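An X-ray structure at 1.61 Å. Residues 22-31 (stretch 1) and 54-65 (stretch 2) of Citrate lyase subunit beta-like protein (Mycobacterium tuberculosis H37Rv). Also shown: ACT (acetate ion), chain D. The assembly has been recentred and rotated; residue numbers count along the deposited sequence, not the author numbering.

Stretch 1 (22-31) PADRPERFAK
Stretch 2, residues 54-65: AARNALRDTPLD

The centre joins one large ring, Phe 29, to alanines, a proline and Leu 64. Phe 29 gives up more surface to the other stretch than any other residue, its CA-to-CB bond pointing toward stretch 2 with chi1 at -73° (m) and chi2 at 3°. Its CZ lies 4.4 Å from Ala 58 CB, while its CB rests 3.9 Å from Leu 64 CD2, so the ring reaches the helix at Ala 58 and Thr 62 just beyond it, and CB meets Leu 64. Leu 64 takes the m, t rotamer and also sets CD2 3.8 Å from the backbone O of Phe 29. Ala 58, likewise pointing toward its partner, receives Pro 26, with Pro 26 CG to Ala 58 CB at 3.8 Å. Ala 23 then meets Ala 55, CB to CB at 3.8 Å. The rule is that alanines on the helix let the backbone of the other stretch come close.

The register shows how close. Asp 24 and Ala 55 bring their CA atoms to 3.9 Å; the CA atoms of Pro 26 and Ala 58 are 5.9 Å apart, and those of Phe 29 and Leu 64 are 7.3 Å apart. Both chains therefore advance in the same sense, and their backbones diverge as larger side chains fill the gap. Stretch 2 is helical from 54 to 61, with backbone hydrogen bonds such as Leu 59 N to Ala 55 O at 2.9 Å and Thr 62 N to Ala 58 O at 3.0 Å. Thr 62 leaves helical geometry at phi/psi -127/81, and Pro 63 (-77/147) and Leu 64 (-112/171) continue extended. Stretch 1 opens with a type I turn from Pro 22 to Arg 25, closed by Arg 25 N to Pro 22 O at 3.1 Å; Ala 23 and Asp 24 have phi/psi -74/-8 and -88/12. Arg 25 follows at -122/64, and Phe 29 is helical.

Among these apolar contacts, backbone oxygens also meet carbon. Ala 23 O sits 3.2 Å from Ala 58 CB and makes a CA-H...O contact with Ala 55 CA at 3.6 Å. The edge of the Phe 29 ring faces two carbonyls near its plane: CD2 is 3.3 Å from Thr 62 O, and CE2 is 3.9 Å from Ala 58 O. This suits the slightly positive rim of an aromatic ring. Thr 62, chi1 m, adds CG2 at 3.6 Å from Phe 29 CD2, and its OG1 lies 3.7 Å from Pro 26 CB.

No hydrogen bond crosses between the stretches, so packing carries the contact. Away from the contact, charged groups of stretch 1 pair among themselves and with the acetate, which probably comes from the crystallisation liquor: Arg 25 NH1 and Glu 27 OE2 form a long salt bridge at 4.0 Å, with the oxygen well out of the guanidinium plane. Arg 28, m at chi1 through chi3, holds the acetate through NH2 to O at 2.5 Å, a very short hydrogen bond, and a weak one from NE to OXT at 3.3 Å.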

# COMPACT_ATOMS: atom_id res chain seq x y z
N PRO A 22 11.26 28.15 -11.46
CA PRO A 22 12.05 28.73 -10.36
C PRO A 22 11.79 30.23 -10.23
O PRO A 22 11.85 30.98 -11.21
CB PRO A 22 13.50 28.46 -10.78
CG PRO A 22 13.41 27.36 -11.79
CD PRO A 22 12.10 27.52 -12.49
N ALA A 23 11.51 30.66 -8.99
CA ALA A 23 11.12 32.05 -8.77
C ALA A 23 12.28 33.04 -8.89
O ALA A 23 12.02 34.25 -8.86
CB ALA A 23 10.47 32.21 -7.39
N ASP A 24 13.53 32.58 -9.01
CA ASP A 24 14.63 33.51 -9.28
C ASP A 24 14.83 33.75 -10.77
O ASP A 24 15.83 34.35 -11.16
CB ASP A 24 15.93 33.01 -8.64
CG ASP A 24 16.48 31.76 -9.30
OD1 ASP A 24 15.69 30.97 -9.86
OD2 ASP A 24 17.71 31.56 -9.23
N ARG A 25 13.89 33.32 -11.61
CA ARG A 25 13.92 33.60 -13.04
C ARG A 25 12.65 34.35 -13.46
O ARG A 25 11.84 33.83 -14.24
CB ARG A 25 14.08 32.30 -13.83
CG ARG A 25 15.38 31.56 -13.52
CD ARG A 25 15.43 30.18 -14.19
NE ARG A 25 15.19 30.27 -15.63
CZ ARG A 25 16.13 30.58 -16.53
NH1 ARG A 25 17.37 30.83 -16.14
NH2 ARG A 25 15.82 30.63 -17.81
N PRO A 26 12.45 35.57 -12.95
CA PRO A 26 11.23 36.32 -13.32
C PRO A 26 11.12 36.60 -14.81
O PRO A 26 10.01 36.80 -15.31
CB PRO A 26 11.38 37.63 -12.52
CG PRO A 26 12.85 37.79 -12.34
CD PRO A 26 13.36 36.38 -12.13
N GLU A 27 12.24 36.63 -15.54
CA GLU A 27 12.16 36.81 -16.98
C GLU A 27 11.44 35.66 -17.66
O GLU A 27 11.07 35.80 -18.84
CB GLU A 27 13.57 36.98 -17.57
CG GLU A 27 14.43 35.72 -17.53
CD GLU A 27 15.08 35.45 -16.17
OE1 GLU A 27 14.80 36.20 -15.21
OE2 GLU A 27 15.88 34.50 -16.08
N ARG A 28 11.21 34.55 -16.97
CA ARG A 28 10.52 33.39 -17.52
C ARG A 28 9.08 33.26 -17.06
O ARG A 28 8.38 32.36 -17.53
CB ARG A 28 11.27 32.11 -17.16
CG ARG A 28 12.76 32.14 -17.49
CD ARG A 28 13.00 32.39 -18.97
NE ARG A 28 12.48 31.32 -19.80
CZ ARG A 28 12.63 31.25 -21.12
NH1 ARG A 28 13.30 32.21 -21.76
NH2 ARG A 28 12.12 30.24 -21.80
N PHE A 29 8.61 34.13 -16.15
CA PHE A 29 7.29 33.93 -15.54
C PHE A 29 6.19 34.00 -16.60
O PHE A 29 5.29 33.16 -16.62
CB PHE A 29 7.02 34.99 -14.46
CG PHE A 29 7.80 34.80 -13.18
CD1 PHE A 29 8.72 33.78 -13.03
CD2 PHE A 29 7.59 35.66 -12.11
CE1 PHE A 29 9.43 33.62 -11.84
CE2 PHE A 29 8.29 35.52 -10.92
CZ PHE A 29 9.21 34.50 -10.79
N ALA A 30 6.25 35.01 -17.47
CA ALA A 30 5.20 35.16 -18.48
C ALA A 30 5.16 33.96 -19.42
O ALA A 30 4.08 33.48 -19.78
CB ALA A 30 5.41 36.46 -19.27
N LYS A 31 6.34 33.46 -19.81
CA LYS A 31 6.38 32.31 -20.71
C LYS A 31 5.81 31.08 -20.03
O LYS A 31 5.10 30.28 -20.67
CB LYS A 31 7.82 32.05 -21.15
CG LYS A 31 8.43 33.12 -22.03
CD LYS A 31 9.86 32.76 -22.41
CE LYS A 31 10.47 33.77 -23.37
NZ LYS A 31 9.67 33.88 -24.62
N ALA A 54 16.79 36.54 -3.66
CA ALA A 54 16.42 37.16 -4.93
C ALA A 54 15.12 36.60 -5.48
O ALA A 54 14.36 37.32 -6.14
CB ALA A 54 17.56 37.00 -5.95
N ALA A 55 14.84 35.31 -5.23
CA ALA A 55 13.59 34.72 -5.69
C ALA A 55 12.40 35.33 -4.96
O ALA A 55 11.33 35.53 -5.56
CB ALA A 55 13.62 33.21 -5.50
N ARG A 56 12.56 35.63 -3.67
CA ARG A 56 11.47 36.25 -2.91
C ARG A 56 11.17 37.65 -3.41
O ARG A 56 10.00 38.06 -3.45
CB ARG A 56 11.83 36.27 -1.42
CG ARG A 56 11.96 34.87 -0.86
CD ARG A 56 12.31 34.82 0.63
NE ARG A 56 12.54 33.43 1.00
CZ ARG A 56 13.71 32.92 1.36
NH1 ARG A 56 14.78 33.69 1.46
NH2 ARG A 56 13.79 31.62 1.65
N ASN A 57 12.19 38.41 -3.80
CA ASN A 57 11.96 39.73 -4.38
C ASN A 57 11.27 39.61 -5.74
O ASN A 57 10.36 40.38 -6.04
CB ASN A 57 13.27 40.50 -4.52
CG ASN A 57 13.87 40.86 -3.17
OD1 ASN A 57 13.15 41.06 -2.19
ND2 ASN A 57 15.19 40.95 -3.12
N ALA A 58 11.69 38.64 -6.56
CA ALA A 58 11.02 38.46 -7.85
C ALA A 58 9.56 38.07 -7.64
O ALA A 58 8.69 38.48 -8.41
CB ALA A 58 11.75 37.39 -8.68
N LEU A 59 9.29 37.28 -6.60
CA LEU A 59 7.92 36.89 -6.29
C LEU A 59 7.05 38.12 -6.07
O LEU A 59 5.91 38.18 -6.55
CB LEU A 59 7.91 36.00 -5.05
CG LEU A 59 6.59 35.30 -4.76
CD1 LEU A 59 6.38 34.17 -5.76
CD2 LEU A 59 6.57 34.78 -3.32
N ARG A 60 7.56 39.11 -5.33
CA ARG A 60 6.82 40.34 -5.10
C ARG A 60 6.76 41.20 -6.36
O ARG A 60 5.73 41.84 -6.63
CB ARG A 60 7.46 41.14 -3.97
CG ARG A 60 7.63 40.40 -2.65
CD ARG A 60 8.19 41.37 -1.60
NE ARG A 60 8.70 40.70 -0.41
CZ ARG A 60 9.97 40.31 -0.25
NH1 ARG A 60 10.86 40.53 -1.21
NH2 ARG A 60 10.34 39.70 0.87
N ASP A 61 7.84 41.25 -7.13
CA ASP A 61 7.99 42.27 -8.17
C ASP A 61 7.34 41.90 -9.49
O ASP A 61 6.99 42.81 -10.26
CB ASP A 61 9.48 42.56 -8.41
CG ASP A 61 10.16 43.20 -7.22
OD1 ASP A 61 9.45 43.78 -6.37
OD2 ASP A 61 11.40 43.13 -7.13
N THR A 62 7.18 40.62 -9.79
CA THR A 62 6.73 40.16 -11.10
C THR A 62 5.53 39.24 -10.88
O THR A 62 5.65 38.01 -10.89
CB THR A 62 7.86 39.45 -11.85
OG1 THR A 62 8.99 40.33 -11.94
CG2 THR A 62 7.42 39.06 -13.26
N PRO A 63 4.34 39.82 -10.70
CA PRO A 63 3.17 39.00 -10.35
C PRO A 63 2.60 38.26 -11.55
O PRO A 63 2.63 38.72 -12.69
CB PRO A 63 2.17 40.04 -9.82
CG PRO A 63 2.55 41.30 -10.50
CD PRO A 63 4.04 41.26 -10.68
N LEU A 64 2.07 37.07 -11.26
CA LEU A 64 1.28 36.27 -12.19
C LEU A 64 -0.16 36.22 -11.69
O LEU A 64 -0.47 36.67 -10.58
CB LEU A 64 1.87 34.86 -12.34
CG LEU A 64 3.19 34.69 -13.09
CD1 LEU A 64 3.55 33.21 -13.20
CD2 LEU A 64 3.10 35.34 -14.47
N ASP A 65 -1.04 35.68 -12.53
CA ASP A 65 -2.46 35.57 -12.19
C ASP A 65 -2.64 34.66 -10.98
O ASP A 65 -2.35 33.46 -11.07
CB ASP A 65 -3.25 35.03 -13.39
CG ASP A 65 -4.74 34.95 -13.15
OD1 ASP A 65 -5.21 35.24 -12.03
OD2 ASP A 65 -5.47 34.60 -14.10
C ACT D . 10.20 28.62 -19.42
O ACT D . 10.40 28.83 -20.66
OXT ACT D . 11.03 28.65 -18.47
CH3 ACT D . 8.74 28.28 -19.00